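Local atomic coordinates of beta-fructofuranosidase (Arthrobacter, PDB entry 3WPU), a protein that belongs to the levansucrase/invertase family of the beta-fructosidase clan, whose members are built around a five-bladed beta-propeller. Residues A[148-153]-A[219-224]; A[177-182]-A[199-204]. All coordinates share one frame; numbering follows the deposited sequence. Where two conformers were deposited one is given.

Contact 1 of 2, residues A[148-153]-A[219-224]; sequences TGQIFE and FNKVTD
Gln150 and Ile151 reach strand 213-226 through first torsions of similar value. At Gln150 (chi1 56°) CG stands between the backbone N and the carbonyl carbon; at Ile151 (chi1 66°) CG1 takes that place and CG2, anti to the carbonyl carbon, meets the strand. Beyond CG the Gln150 chain is extended, and its amide meets the backbone of the strand. OE1 accepts from Val222 N at 2.8 Å in an almost straight bond (177°), with the donor well above the plane of the side-chain carbonyl. The weak partner bond runs from NE2 to Asn220 O at 3.4 Å. NE2 also donates to Val147 O, so the amide is gripped at both ends, strongly at OE1 and more loosely toward Asn220, which would limit its rotation.

Gln150 CG lies 3.9 Å from Val222 CB, and Val222 CG2 comes within 4.1 Å of Thr148 CA. Ile151 CG2 touches Val222 CG1 at 3.9 Å and Asp224 CB at 4.0 Å. A water closes the far end, donating to Ile151 O (2.7 Å) and to Asp224 OD2 (2.8 Å), an oxygen that is also salt-bridged to Arg199. The loop between strands 137-141 and 159-169 is thus held by a glutamine amide bonding to backbone N-H and C=O of strand 213-226, consistent with the outermost strand of a four-stranded blade in the family's five-bladed propeller.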
# COMPACT_ATOMS: atom_id res chain seq x y z
N THR A 148 -18.69 -8.93 -8.53
CA THR A 148 -18.18 -8.80 -7.16
C THR A 148 -19.29 -8.77 -6.10
O THR A 148 -19.04 -8.95 -4.90
CB THR A 148 -17.21 -7.63 -7.01
OG1 THR A 148 -17.87 -6.37 -7.28
CG2 THR A 148 -16.02 -7.81 -7.93
N GLY A 149 -20.52 -8.61 -6.56
CA GLY A 149 -21.69 -8.67 -5.69
C GLY A 149 -22.00 -10.07 -5.20
O GLY A 149 -22.76 -10.23 -4.28
N GLN A 150 -21.39 -11.09 -5.80
CA GLN A 150 -21.79 -12.48 -5.53
C GLN A 150 -21.72 -12.96 -4.09
O GLN A 150 -22.49 -13.84 -3.69
CB GLN A 150 -21.08 -13.45 -6.43
CG GLN A 150 -19.59 -13.45 -6.44
CD GLN A 150 -19.08 -14.32 -7.58
OE1 GLN A 150 -18.59 -15.40 -7.35
NE2 GLN A 150 -19.29 -13.89 -8.78
N ILE A 151 -20.79 -12.42 -3.31
CA ILE A 151 -20.53 -12.94 -1.95
C ILE A 151 -21.48 -12.43 -0.88
O ILE A 151 -21.49 -12.97 0.24
CB ILE A 151 -19.07 -12.67 -1.51
CG1 ILE A 151 -18.79 -11.17 -1.34
CG2 ILE A 151 -18.10 -13.35 -2.47
CD1 ILE A 151 -17.40 -10.85 -0.84
N PHE A 152 -22.22 -11.37 -1.17
CA PHE A 152 -23.05 -10.71 -0.16
C PHE A 152 -24.42 -11.36 -0.01
O PHE A 152 -25.19 -11.43 -0.95
CB PHE A 152 -23.19 -9.23 -0.47
CG PHE A 152 -21.88 -8.51 -0.39
CD1 PHE A 152 -21.29 -8.24 0.84
CD2 PHE A 152 -21.19 -8.17 -1.55
CE1 PHE A 152 -20.05 -7.62 0.91
CE2 PHE A 152 -19.96 -7.54 -1.48
CZ PHE A 152 -19.40 -7.27 -0.25
N GLU A 153 -24.67 -11.86 1.20
CA GLU A 153 -25.96 -12.45 1.53
C GLU A 153 -27.07 -11.42 1.31
O GLU A 153 -28.08 -11.71 0.66
CB GLU A 153 -25.94 -12.95 2.98
CG GLU A 153 -25.01 -14.16 3.24
CD GLU A 153 -23.56 -13.82 3.64
OE1 GLU A 153 -23.06 -12.74 3.33
OE2 GLU A 153 -22.88 -14.67 4.29
N PHE A 219 -11.70 -14.05 -13.81
CA PHE A 219 -12.28 -13.10 -12.84
C PHE A 219 -13.81 -13.18 -12.85
O PHE A 219 -14.51 -12.19 -12.79
CB PHE A 219 -11.75 -11.69 -13.10
CG PHE A 219 -10.27 -11.57 -12.93
CD1 PHE A 219 -9.68 -11.79 -11.68
CD2 PHE A 219 -9.45 -11.26 -14.01
CE1 PHE A 219 -8.31 -11.67 -11.53
CE2 PHE A 219 -8.08 -11.11 -13.85
CZ PHE A 219 -7.51 -11.36 -12.61
N ASN A 220 -14.30 -14.41 -12.92
CA ASN A 220 -15.73 -14.71 -13.01
C ASN A 220 -16.33 -15.11 -11.67
O ASN A 220 -17.54 -15.06 -11.49
CB ASN A 220 -16.00 -15.82 -14.05
CG ASN A 220 -15.05 -17.01 -13.94
OD1 ASN A 220 -15.33 -18.00 -13.25
ND2 ASN A 220 -13.92 -16.91 -14.62
N LYS A 221 -15.46 -15.52 -10.74
CA LYS A 221 -15.84 -16.07 -9.46
C LYS A 221 -15.09 -15.31 -8.37
O LYS A 221 -13.89 -15.11 -8.51
CB LYS A 221 -15.41 -17.54 -9.43
CG LYS A 221 -15.67 -18.26 -8.13
CD LYS A 221 -17.14 -18.49 -7.95
CE LYS A 221 -17.43 -19.44 -6.78
NZ LYS A 221 -18.90 -19.37 -6.49
N VAL A 222 -15.79 -14.90 -7.33
CA VAL A 222 -15.17 -14.24 -6.16
C VAL A 222 -15.35 -15.11 -4.92
O VAL A 222 -16.47 -15.55 -4.63
CB VAL A 222 -15.77 -12.85 -5.94
CG1 VAL A 222 -15.14 -12.19 -4.71
CG2 VAL A 222 -15.59 -11.99 -7.18
N THR A 223 -14.25 -15.35 -4.21
CA THR A 223 -14.26 -16.12 -2.98
C THR A 223 -14.13 -15.20 -1.78
O THR A 223 -13.22 -14.38 -1.72
CB THR A 223 -13.11 -17.12 -2.96
OG1 THR A 223 -13.18 -17.95 -4.13
CG2 THR A 223 -13.17 -18.01 -1.71
N ASP A 224 -15.03 -15.36 -0.81
CA ASP A 224 -15.06 -14.54 0.40
C ASP A 224 -14.05 -15.14 1.37
O ASP A 224 -14.19 -16.30 1.77
CB ASP A 224 -16.50 -14.59 0.95
CG ASP A 224 -16.73 -13.70 2.14
OD1 ASP A 224 -15.79 -13.08 2.67
OD2 ASP A 224 -17.91 -13.68 2.57
O HOH W 1 -19.97 -15.01 1.27

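Contact 2 of 2, residues A[177-182]-A[199-204]; sequences LFFTDV and RIALSV
Backbone hydrogen bonds join Leu177 to Ser203, Phe179 to Ala201 and Asp181 to Arg199, each an antiparallel hydrogen-bonded pair with both N-H...O bonds made. The shortest sets Asp181 N 2.7 Å from Arg199 O. The longest sets Ser203 N 3.0 Å from Leu177 O. The strand axes approach to 4.6 Å, their directions 131° apart, which marks a strongly twisted pair.

CA-H...O contacts fill the intervals, as in Leu202 CA to Leu177 O at 3.3 Å and Phe178 CA to Ala201 O at 3.4 Å.

CH-pi contacts occur on both faces. On the face carrying Phe178, Leu202 CD1 sits over the middle of the Phe178 ring, 4.0 Å from its centroid and 13° off the normal; the two side chains run side by side. On the other face, chi1 of 70° puts CG of Phe179 between its backbone N and carbonyl carbon, and Ala201 CB lies over that ring, displaced toward the rim, 4.2 Å from the centroid. Asp181 CB packs on Ala201 CB from the next position, at 3.9 Å.

Polar ends find partners beyond the pair: Asp181 OD1 binds Gln160, Thr180 OG1 binds Ser164 O, and the extended Arg199 chain leads to Asp197. Strand 159-169 pairs antiparallel with 174-184, and 213-226 with 197-210, making these the two middle strands of a four-stranded meander, as in the W-shaped blade of the family's beta-propeller.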
# COMPACT_ATOMS: atom_id res chain seq x y z
N LEU A 177 -6.07 -12.31 -7.62
CA LEU A 177 -6.33 -10.95 -7.22
C LEU A 177 -6.99 -10.91 -5.83
O LEU A 177 -8.12 -11.34 -5.63
CB LEU A 177 -7.18 -10.27 -8.27
CG LEU A 177 -7.59 -8.81 -8.02
CD1 LEU A 177 -6.38 -7.93 -7.81
CD2 LEU A 177 -8.44 -8.31 -9.18
N PHE A 178 -6.22 -10.49 -4.84
CA PHE A 178 -6.73 -10.28 -3.48
C PHE A 178 -7.21 -8.84 -3.39
O PHE A 178 -6.47 -7.95 -3.70
CB PHE A 178 -5.66 -10.55 -2.45
CG PHE A 178 -5.23 -11.99 -2.41
CD1 PHE A 178 -5.91 -12.92 -1.64
CD2 PHE A 178 -4.19 -12.42 -3.22
CE1 PHE A 178 -5.53 -14.26 -1.62
CE2 PHE A 178 -3.81 -13.76 -3.22
CZ PHE A 178 -4.49 -14.67 -2.42
N PHE A 179 -8.44 -8.64 -2.96
CA PHE A 179 -8.97 -7.28 -2.90
C PHE A 179 -9.99 -7.12 -1.79
O PHE A 179 -10.29 -8.05 -1.06
CB PHE A 179 -9.53 -6.88 -4.27
CG PHE A 179 -10.80 -7.60 -4.66
CD1 PHE A 179 -12.03 -6.95 -4.63
CD2 PHE A 179 -10.76 -8.94 -5.05
CE1 PHE A 179 -13.21 -7.62 -5.00
CE2 PHE A 179 -11.93 -9.61 -5.41
CZ PHE A 179 -13.14 -8.94 -5.37
N THR A 180 -10.47 -5.90 -1.62
CA THR A 180 -11.46 -5.60 -0.63
C THR A 180 -12.78 -5.40 -1.34
O THR A 180 -12.94 -4.47 -2.15
CB THR A 180 -11.10 -4.36 0.21
OG1 THR A 180 -9.73 -4.41 0.63
CG2 THR A 180 -12.03 -4.23 1.43
N ASP A 181 -13.74 -6.25 -1.04
CA ASP A 181 -15.02 -6.29 -1.73
C ASP A 181 -16.02 -5.67 -0.77
O ASP A 181 -16.20 -6.18 0.33
CB ASP A 181 -15.37 -7.74 -2.08
CG ASP A 181 -16.46 -7.85 -3.17
OD1 ASP A 181 -16.86 -6.81 -3.77
OD2 ASP A 181 -16.94 -8.97 -3.44
N VAL A 182 -16.63 -4.54 -1.14
CA VAL A 182 -17.38 -3.74 -0.17
C VAL A 182 -18.82 -3.47 -0.61
O VAL A 182 -19.09 -3.10 -1.77
CB VAL A 182 -16.69 -2.38 0.10
CG1 VAL A 182 -17.27 -1.71 1.34
CG2 VAL A 182 -15.19 -2.56 0.30
N ARG A 199 -15.13 -6.80 2.88
CA ARG A 199 -14.60 -8.16 3.05
C ARG A 199 -13.34 -8.35 2.25
O ARG A 199 -13.19 -7.79 1.16
CB ARG A 199 -15.63 -9.18 2.64
CG ARG A 199 -16.95 -9.02 3.38
CD ARG A 199 -17.90 -10.17 3.13
NE ARG A 199 -19.21 -9.92 3.72
CZ ARG A 199 -20.24 -10.75 3.61
NH1 ARG A 199 -20.10 -11.92 3.01
NH2 ARG A 199 -21.41 -10.41 4.12
N ILE A 200 -12.44 -9.20 2.76
CA ILE A 200 -11.24 -9.53 2.02
C ILE A 200 -11.61 -10.73 1.15
O ILE A 200 -12.14 -11.73 1.64
CB ILE A 200 -10.04 -9.81 2.96
CG1 ILE A 200 -9.61 -8.49 3.60
CG2 ILE A 200 -8.91 -10.46 2.20
CD1 ILE A 200 -8.61 -8.60 4.72
N ALA A 201 -11.35 -10.59 -0.14
CA ALA A 201 -11.83 -11.51 -1.16
C ALA A 201 -10.74 -11.84 -2.15
O ALA A 201 -9.71 -11.16 -2.22
CB ALA A 201 -13.01 -10.89 -1.89
N LEU A 202 -10.98 -12.90 -2.92
CA LEU A 202 -10.06 -13.38 -3.94
C LEU A 202 -10.83 -13.64 -5.22
O LEU A 202 -11.92 -14.19 -5.17
CB LEU A 202 -9.44 -14.72 -3.52
CG LEU A 202 -8.70 -15.56 -4.56
CD1 LEU A 202 -7.46 -14.86 -5.05
CD2 LEU A 202 -8.31 -16.94 -3.97
N SER A 203 -10.24 -13.30 -6.36
CA SER A 203 -10.74 -13.76 -7.65
C SER A 203 -9.55 -14.10 -8.52
O SER A 203 -8.51 -13.40 -8.49
CB SER A 203 -11.59 -12.67 -8.33
OG SER A 203 -12.24 -13.20 -9.49
N VAL A 204 -9.69 -15.20 -9.26
CA VAL A 204 -8.63 -15.73 -10.10
C VAL A 204 -8.94 -15.44 -11.57
O VAL A 204 -10.09 -15.63 -12.04
CB VAL A 204 -8.43 -17.23 -9.88
CG1 VAL A 204 -7.27 -17.75 -10.73
CG2 VAL A 204 -8.18 -17.51 -8.39

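In the fold
The two contacts, their centres 8 Å apart, share one sheet, since strands 197-210 and 213-226 are consecutive neighbours in it. Thr223 N to Leu202 O (2.8 Å) and Lys221 O to Ser203 OG (2.7 Å), both probable hydrogen bonds, tie contact 1 directly to contact 2. Side chains join them too: Val222 rests on Ala201, and Thr148 and Ile151 touch Asp181, so the 148-153 loop lies over the sheet face that carries Asp181. Arg199, from contact 2, reaches both segments of contact 1, its NH2 salt-bridged to Glu153 and its NH1 to Asp224. On the other face, the Thr180 side chain is about 5 Å from a glycerol, probably a crystallisation molecule.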